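Local coordinates for putative capsular polysaccharide biosynthesis protein (Streptococcus pneumoniae serotype 4, PDB 6EWJ), which probably acts as a pyridoxal phosphate-dependent sugar aminotransferase in teichoic acid biosynthesis, at residues L68-I71 with L72-L75; S162-Q165 with K166-N169; L284-R287 with R288-I291. One frame throughout, in Å; residues are numbered along the deposited sequence.

In the fold
All three contacts are short helical stretches. Contact 1, in the later part of helix 64-74, is the core case: six of its eight residues are buried, and a salt bridge marks its partly exposed side. Contact 2, the short helix 163-168, is partly buried and lies against the end of that helix, the contact centres about 13 Å apart; its polar side chains mostly bond outward. Contact 3, on helix 268-299, is partly buried and lies on the opposite side of the chain's centre, about 33 Å from contact 1 between centres. Within its segments an amide-carboxylate bond and a guanidinium packed over an isoleucine take the place of a salt bridge; Arg287 finds its carboxylate outside, at Asp391.

Contact 1 of 3, residues L68-I71 with L72-L75; sequences LELI and LRVL
Residues 68-75 form about two turns of helix in which Leu72 N, Arg73 N, Val74 N and Leu75 N bond to Leu68 O, Glu69 O, Leu70 O and Ile71 O over 2.7 to 3.1 Å. On its partly exposed side, Glu69 and Arg73 lie side by side and point the same way. A single oxygen, Glu69 OE2, takes two donors at the guanidinium edge: Arg73 NH2 at 2.8 Å and Arg73 NE at 3.1 Å. It lies almost in the guanidinium plane, and both donors reach it from its anti side, away from OE1. Because both nitrogens meet the same oxygen, and carboxylate and guanidinium planes are 40° apart, this is not the flat, two-oxygen form of the salt bridge. With CG beside its own backbone N (chi1 -65°), Arg73 starts toward the preceding turn, and the chain, extended from CG to NE, then runs alongside Glu69. Glu69 OE1 meanwhile accepts from His99 ND1, so both carboxylate oxygens are engaged, which should help fix its rotation. On the buried side Ile71 CG2 packs alongside Leu75 CD1 at 4.1 Å. The same helix begins with Ala64 and Thr65, which bind pyridoxal phosphate in another structure of this protein. Four elements enclose its apolar residues: helix 225-236 meets Leu70, Ile71 and Val74, strands 172-177 and 196-200 receive Leu68, Ile71 and Leu75, and Val96 of helix 92-99 covers Leu68 and Leu72.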
loop_
_atom_site.group_PDB
_atom_site.type_symbol
_atom_site.label_atom_id
_atom_site.label_comp_id
_atom_site.label_asym_id
_atom_site.label_seq_id
_atom_site.Cartn_x
_atom_site.Cartn_y
_atom_site.Cartn_z
ATOM N N LEU A 68 -5.501 -6.135 7.885
ATOM C CA LEU A 68 -5.201 -6.695 9.205
ATOM C C LEU A 68 -4.332 -5.728 10.027
ATOM O O LEU A 68 -4.620 -5.429 11.197
ATOM C CB LEU A 68 -4.521 -8.054 9.071
ATOM C CG LEU A 68 -4.501 -9.023 10.250
ATOM C CD1 LEU A 68 -5.878 -9.281 10.865
ATOM C CD2 LEU A 68 -3.836 -10.340 9.816
ATOM N N GLU A 69 -3.291 -5.183 9.424
ATOM C CA GLU A 69 -2.534 -4.126 10.110
ATOM C C GLU A 69 -3.410 -2.983 10.594
ATOM O O GLU A 69 -3.229 -2.489 11.737
ATOM C CB GLU A 69 -1.345 -3.581 9.261
ATOM C CG GLU A 69 -0.377 -2.771 10.094
ATOM C CD GLU A 69 1.012 -2.559 9.455
ATOM O OE1 GLU A 69 1.455 -3.379 8.616
ATOM O OE2 GLU A 69 1.706 -1.583 9.825
ATOM N N LEU A 70 -4.270 -2.456 9.711
ATOM C CA LEU A 70 -5.091 -1.295 10.106
ATOM C C LEU A 70 -6.035 -1.610 11.240
ATOM O O LEU A 70 -6.245 -0.776 12.107
ATOM C CB LEU A 70 -5.826 -0.663 8.934
ATOM C CG LEU A 70 -4.926 0.110 7.937
ATOM C CD1 LEU A 70 -5.813 0.960 7.045
ATOM C CD2 LEU A 70 -3.845 0.962 8.590
ATOM N N ILE A 71 -6.583 -2.817 11.250
ATOM C CA ILE A 71 -7.409 -3.252 12.379
ATOM C C ILE A 71 -6.609 -3.123 13.694
ATOM O O ILE A 71 -7.073 -2.535 14.674
ATOM C CB ILE A 71 -7.927 -4.700 12.174
ATOM C CG1 ILE A 71 -8.922 -4.730 11.003
ATOM C CG2 ILE A 71 -8.571 -5.222 13.455
ATOM C CD1 ILE A 71 -9.280 -6.111 10.500
ATOM N N LEU A 72 -5.388 -3.674 13.676
ATOM C CA LEU A 72 -4.527 -3.545 14.818
ATOM C C LEU A 72 -4.239 -2.112 15.167
ATOM O O LEU A 72 -4.217 -1.765 16.343
ATOM C CB LEU A 72 -3.220 -4.316 14.615
ATOM C CG LEU A 72 -3.308 -5.821 14.438
ATOM C CD1 LEU A 72 -1.883 -6.369 14.380
ATOM C CD2 LEU A 72 -4.107 -6.486 15.541
ATOM N N ARG A 73 -3.994 -1.261 14.160
ATOM C CA ARG A 73 -3.721 0.146 14.453
ATOM C C ARG A 73 -4.963 0.903 14.959
ATOM O O ARG A 73 -4.849 1.775 15.818
ATOM C CB ARG A 73 -3.082 0.864 13.267
ATOM C CG ARG A 73 -1.714 0.320 12.925
ATOM C CD ARG A 73 -1.062 1.070 11.786
ATOM N NE ARG A 73 0.265 0.529 11.530
ATOM C CZ ARG A 73 1.364 0.755 12.234
ATOM N NH1 ARG A 73 1.398 1.584 13.274
ATOM N NH2 ARG A 73 2.492 0.147 11.869
ATOM N N VAL A 74 -6.149 0.520 14.492
ATOM C CA VAL A 74 -7.411 1.146 14.977
ATOM C C VAL A 74 -7.610 0.745 16.462
ATOM O O VAL A 74 -7.896 1.587 17.327
ATOM C CB VAL A 74 -8.601 0.738 14.112
ATOM C CG1 VAL A 74 -9.925 1.006 14.817
ATOM C CG2 VAL A 74 -8.524 1.435 12.747
ATOM N N LEU A 75 -7.356 -0.527 16.756
ATOM C CA LEU A 75 -7.349 -0.996 18.151
ATOM C C LEU A 75 -6.217 -0.434 19.048
ATOM O O LEU A 75 -6.239 -0.644 20.266
ATOM C CB LEU A 75 -7.318 -2.525 18.164
ATOM C CG LEU A 75 -8.551 -3.208 17.582
ATOM C CD1 LEU A 75 -8.316 -4.692 17.511
ATOM C CD2 LEU A 75 -9.813 -2.878 18.385
#

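Contact 2 of 3, residues S162-Q165 with K166-N169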
loop_
_atom_site.group_PDB
_atom_site.type_symbol
_atom_site.label_atom_id
_atom_site.label_comp_id
_atom_site.label_asym_id
_atom_site.label_seq_id
_atom_site.Cartn_x
_atom_site.Cartn_y
_atom_site.Cartn_z
ATOM N N SER A 162 -6.891 1.660 25.362
ATOM C CA SER A 162 -7.207 2.528 24.225
ATOM C C SER A 162 -8.720 2.683 24.148
ATOM O O SER A 162 -9.446 1.906 24.785
ATOM C CB SER A 162 -6.704 1.926 22.911
ATOM O OG SER A 162 -7.530 0.848 22.483
ATOM N N LYS A 163 -9.183 3.650 23.354
ATOM C CA LYS A 163 -10.602 3.876 23.160
ATOM C C LYS A 163 -11.348 2.581 22.838
ATOM O O LYS A 163 -12.236 2.162 23.583
ATOM C CB LYS A 163 -10.850 4.897 22.055
ATOM C CG LYS A 163 -12.333 5.177 21.809
ATOM C CD LYS A 163 -12.562 6.351 20.875
ATOM C CE LYS A 163 -12.433 5.948 19.426
ATOM N NZ LYS A 163 -12.640 7.114 18.506
ATOM N N TRP A 164 -10.959 1.936 21.751
ATOM C CA TRP A 164 -11.681 0.769 21.267
ATOM C C TRP A 164 -11.500 -0.444 22.173
ATOM O O TRP A 164 -12.438 -1.215 22.355
ATOM C CB TRP A 164 -11.321 0.457 19.815
ATOM C CG TRP A 164 -11.806 1.494 18.872
ATOM C CD1 TRP A 164 -11.039 2.304 18.085
ATOM C CD2 TRP A 164 -13.173 1.883 18.641
ATOM N NE1 TRP A 164 -11.839 3.168 17.372
ATOM C CE2 TRP A 164 -13.152 2.935 17.698
ATOM C CE3 TRP A 164 -14.411 1.452 19.147
ATOM C CZ2 TRP A 164 -14.327 3.540 17.220
ATOM C CZ3 TRP A 164 -15.573 2.055 18.681
ATOM C CH2 TRP A 164 -15.518 3.092 17.720
ATOM N N GLN A 165 -10.340 -0.581 22.806
ATOM C CA GLN A 165 -10.155 -1.675 23.785
ATOM C C GLN A 165 -11.083 -1.547 24.988
ATOM O O GLN A 165 -11.536 -2.558 25.532
ATOM C CB GLN A 165 -8.715 -1.754 24.285
ATOM C CG GLN A 165 -7.714 -2.206 23.230
ATOM C CD GLN A 165 -6.280 -1.986 23.701
ATOM O OE1 GLN A 165 -5.979 -2.100 24.891
ATOM N NE2 GLN A 165 -5.406 -1.610 22.779
ATOM N N LYS A 166 -11.291 -0.311 25.445
ATOM C CA LYS A 166 -12.261 -0.054 26.521
ATOM C C LYS A 166 -13.671 -0.402 26.113
ATOM O O LYS A 166 -14.424 -0.882 26.938
ATOM C CB LYS A 166 -12.182 1.356 27.107
ATOM C CG LYS A 166 -12.617 1.445 28.557
ATOM C CD LYS A 166 -12.234 2.740 29.297
ATOM C CE LYS A 166 -10.896 3.414 28.937
ATOM N NZ LYS A 166 -11.023 4.420 27.845
ATOM N N ALA A 167 -14.019 -0.150 24.850
ATOM C CA ALA A 167 -15.387 -0.385 24.344
ATOM C C ALA A 167 -15.766 -1.880 24.467
ATOM O O ALA A 167 -16.827 -2.255 24.968
ATOM C CB ALA A 167 -15.487 0.110 22.892
ATOM N N PHE A 168 -14.907 -2.713 23.912
ATOM C CA PHE A 168 -15.018 -4.167 24.042
ATOM C C PHE A 168 -14.915 -4.671 25.475
ATOM O O PHE A 168 -15.734 -5.458 25.948
ATOM C CB PHE A 168 -13.980 -4.793 23.076
ATOM C CG PHE A 168 -14.431 -4.807 21.654
ATOM C CD1 PHE A 168 -14.104 -3.763 20.794
ATOM C CD2 PHE A 168 -15.240 -5.828 21.175
ATOM C CE1 PHE A 168 -14.537 -3.778 19.487
ATOM C CE2 PHE A 168 -15.672 -5.848 19.866
ATOM C CZ PHE A 168 -15.313 -4.817 19.019
ATOM N N ASN A 169 -13.909 -4.179 26.156
ATOM C CA ASN A 169 -13.499 -4.626 27.453
ATOM C C ASN A 169 -13.109 -6.108 27.645
ATOM O O ASN A 169 -13.199 -6.664 28.741
ATOM C CB ASN A 169 -14.393 -4.122 28.598
ATOM C CG ASN A 169 -13.553 -3.617 29.768
ATOM O OD1 ASN A 169 -13.443 -4.260 30.817
ATOM N ND2 ASN A 169 -12.866 -2.493 29.542
#
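Lys166, Gln165 and Trp164 bury the most surface in this short helix, though their contacts across the turn are largely with backbone. Lys166 N donates to Ser162 O at 3.0 Å, and its CB rests 3.6 Å from Lys163 O. The Gln165 backbone serves both ends: Gln165 N donates to Ser162 OG, the N-cap side chain, at 3.2 Å, while Gln165 O accepts from Asn169 N at 2.9 Å, where positive phi takes the chain out of the helix. Its extended side chain reaches outward, with OE1 accepting from Ser161 N and NE2 donating to Leu75 O, a carbonyl that also bonds Ser162 OG. The Trp164 ring atom CE3 meets Ala167 CB obliquely at 4.1 Å. Lys163 CE lies 3.4 Å above one face of that indole, toward the rim. Trp164 O, which accepts from Phe168 N, lies at the edge of the Phe168 ring near its plane, 3.4 Å from Phe168 CD1. Helix 163-168 is thus joined to the end of helix 64-74 through Leu75 and to helix 225-236, where Glu231 pairs with both Lys163 NZ and Trp164 NE1 and Glu227 adds a second charge for Lys163.

Contact 3 of 3, residues L284-R287 with R288-I291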
loop_
_atom_site.group_PDB
_atom_site.type_symbol
_atom_site.label_atom_id
_atom_site.label_comp_id
_atom_site.label_asym_id
_atom_site.label_seq_id
_atom_site.Cartn_x
_atom_site.Cartn_y
_atom_site.Cartn_z
ATOM N N LEU A 284 -18.930 -19.010 -9.229
ATOM C CA LEU A 284 -17.534 -19.451 -8.924
ATOM C C LEU A 284 -17.489 -20.384 -7.725
ATOM O O LEU A 284 -16.854 -21.421 -7.752
ATOM C CB LEU A 284 -16.623 -18.251 -8.723
ATOM C CG LEU A 284 -16.440 -17.398 -9.979
ATOM C CD1 LEU A 284 -15.635 -16.128 -9.685
ATOM C CD2 LEU A 284 -15.788 -18.134 -11.142
ATOM N N LEU A 285 -18.213 -20.004 -6.686
ATOM C CA LEU A 285 -18.361 -20.815 -5.509
ATOM C C LEU A 285 -18.971 -22.183 -5.841
ATOM O O LEU A 285 -18.552 -23.182 -5.279
ATOM C CB LEU A 285 -19.189 -20.074 -4.458
ATOM C CG LEU A 285 -18.539 -18.887 -3.746
ATOM C CD1 LEU A 285 -19.478 -18.392 -2.648
ATOM C CD2 LEU A 285 -17.197 -19.260 -3.139
ATOM N N GLN A 286 -19.974 -22.204 -6.740
ATOM C CA GLN A 286 -20.643 -23.456 -7.128
ATOM C C GLN A 286 -19.668 -24.383 -7.848
ATOM O O GLN A 286 -19.551 -25.553 -7.492
ATOM C CB GLN A 286 -21.890 -23.174 -7.994
ATOM C CG GLN A 286 -22.670 -24.435 -8.399
ATOM C CD GLN A 286 -23.160 -25.243 -7.205
ATOM O OE1 GLN A 286 -23.753 -24.694 -6.279
ATOM N NE2 GLN A 286 -22.874 -26.545 -7.197
ATOM N N ARG A 287 -18.930 -23.842 -8.818
ATOM C CA ARG A 287 -17.894 -24.621 -9.506
ATOM C C ARG A 287 -16.856 -25.204 -8.532
ATOM O O ARG A 287 -16.515 -26.387 -8.635
ATOM C CB ARG A 287 -17.175 -23.802 -10.578
ATOM C CG ARG A 287 -16.128 -24.578 -11.388
ATOM C CD ARG A 287 -16.672 -25.810 -12.092
ATOM N NE ARG A 287 -15.584 -26.575 -12.700
ATOM C CZ ARG A 287 -15.551 -27.902 -12.875
ATOM N NH1 ARG A 287 -16.582 -28.684 -12.525
ATOM N NH2 ARG A 287 -14.490 -28.464 -13.453
ATOM N N ARG A 288 -16.434 -24.431 -7.542
ATOM C CA ARG A 288 -15.463 -24.936 -6.550
ATOM C C ARG A 288 -16.053 -26.103 -5.718
ATOM O O ARG A 288 -15.357 -27.089 -5.388
ATOM C CB ARG A 288 -14.985 -23.826 -5.624
ATOM C CG ARG A 288 -14.162 -22.810 -6.363
ATOM C CD ARG A 288 -13.706 -21.643 -5.492
ATOM N NE ARG A 288 -12.617 -20.932 -6.175
ATOM C CZ ARG A 288 -11.304 -21.153 -6.017
ATOM N NH1 ARG A 288 -10.830 -22.058 -5.160
ATOM N NH2 ARG A 288 -10.446 -20.431 -6.708
ATOM N N LYS A 289 -17.333 -25.977 -5.382
ATOM C CA LYS A 289 -18.059 -27.044 -4.696
ATOM C C LYS A 289 -18.005 -28.349 -5.495
ATOM O O LYS A 289 -17.652 -29.410 -4.961
ATOM C CB LYS A 289 -19.503 -26.605 -4.429
ATOM C CG LYS A 289 -20.293 -27.674 -3.687
ATOM C CD LYS A 289 -21.784 -27.357 -3.640
ATOM C CE LYS A 289 -22.350 -27.713 -2.245
ATOM N NZ LYS A 289 -23.694 -27.086 -2.005
ATOM N N ASP A 290 -18.362 -28.257 -6.771
ATOM C CA ASP A 290 -18.353 -29.408 -7.680
ATOM C C ASP A 290 -16.973 -30.050 -7.813
ATOM O O ASP A 290 -16.885 -31.277 -7.901
ATOM C CB ASP A 290 -18.836 -29.004 -9.065
ATOM C CG ASP A 290 -20.294 -28.535 -9.089
ATOM O OD1 ASP A 290 -21.038 -28.651 -8.091
ATOM O OD2 ASP A 290 -20.676 -27.986 -10.143
ATOM N N ILE A 291 -15.905 -29.239 -7.875
ATOM C CA ILE A 291 -14.543 -29.783 -7.918
ATOM C C ILE A 291 -14.229 -30.480 -6.602
ATOM O O ILE A 291 -13.663 -31.563 -6.621
ATOM C CB ILE A 291 -13.476 -28.701 -8.218
ATOM C CG1 ILE A 291 -13.657 -28.192 -9.655
ATOM C CG2 ILE A 291 -12.051 -29.248 -8.038
ATOM C CD1 ILE A 291 -13.058 -26.845 -9.893
#
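Gln286 and Asp290, one turn apart, are joined by a side-chain bond from Gln286 NE2 to Asp290 OD1 of 2.9 Å. It is a bent bond, 131° at the hydrogen. NE2 approaches on the syn side but 32° out of the carboxylate plane, with amide and carboxylate turned 55° against each other. A bend at chi2 of Gln286 folds the amide back toward the next turn and makes this reach possible. The backbone is satisfied in the usual helical way: Leu284 O, Leu285 O, Gln286 O and Arg287 O accept from the N atoms of Arg288, Lys289, Asp290 and Ile291 at 3.0 to 3.1 Å. Arg287 also bends at chi2 and then runs across Ile291 at about a right angle, setting its guanidinium flat over that side chain; Ile291 CG1 lies 3.7 Å from Arg287 CZ, over the centre of one face. This leaves the guanidinium edge to polar partners, and NH2 bonds to Leu389 O and forms a salt bridge with Asp391. Asp290 OD2 is too far from Arg287 NH1, at 4.8 Å, for a direct pair, although their charges could still attract. Buried Arg288 sends NH1 to the carbonyl of Arg318, with weaker bonds to the carbonyls of His319 and Leu385. Its side chain comes within about 7 Å of that of Lys205, the predicted cofactor-bearing lysine, which carries no cofactor here. Around this part of helix 268-299, Asp391 at the start of helix 391-409 holds Arg287, while the loop before it meets Leu284 at Thr387 and Ile291 at Leu385.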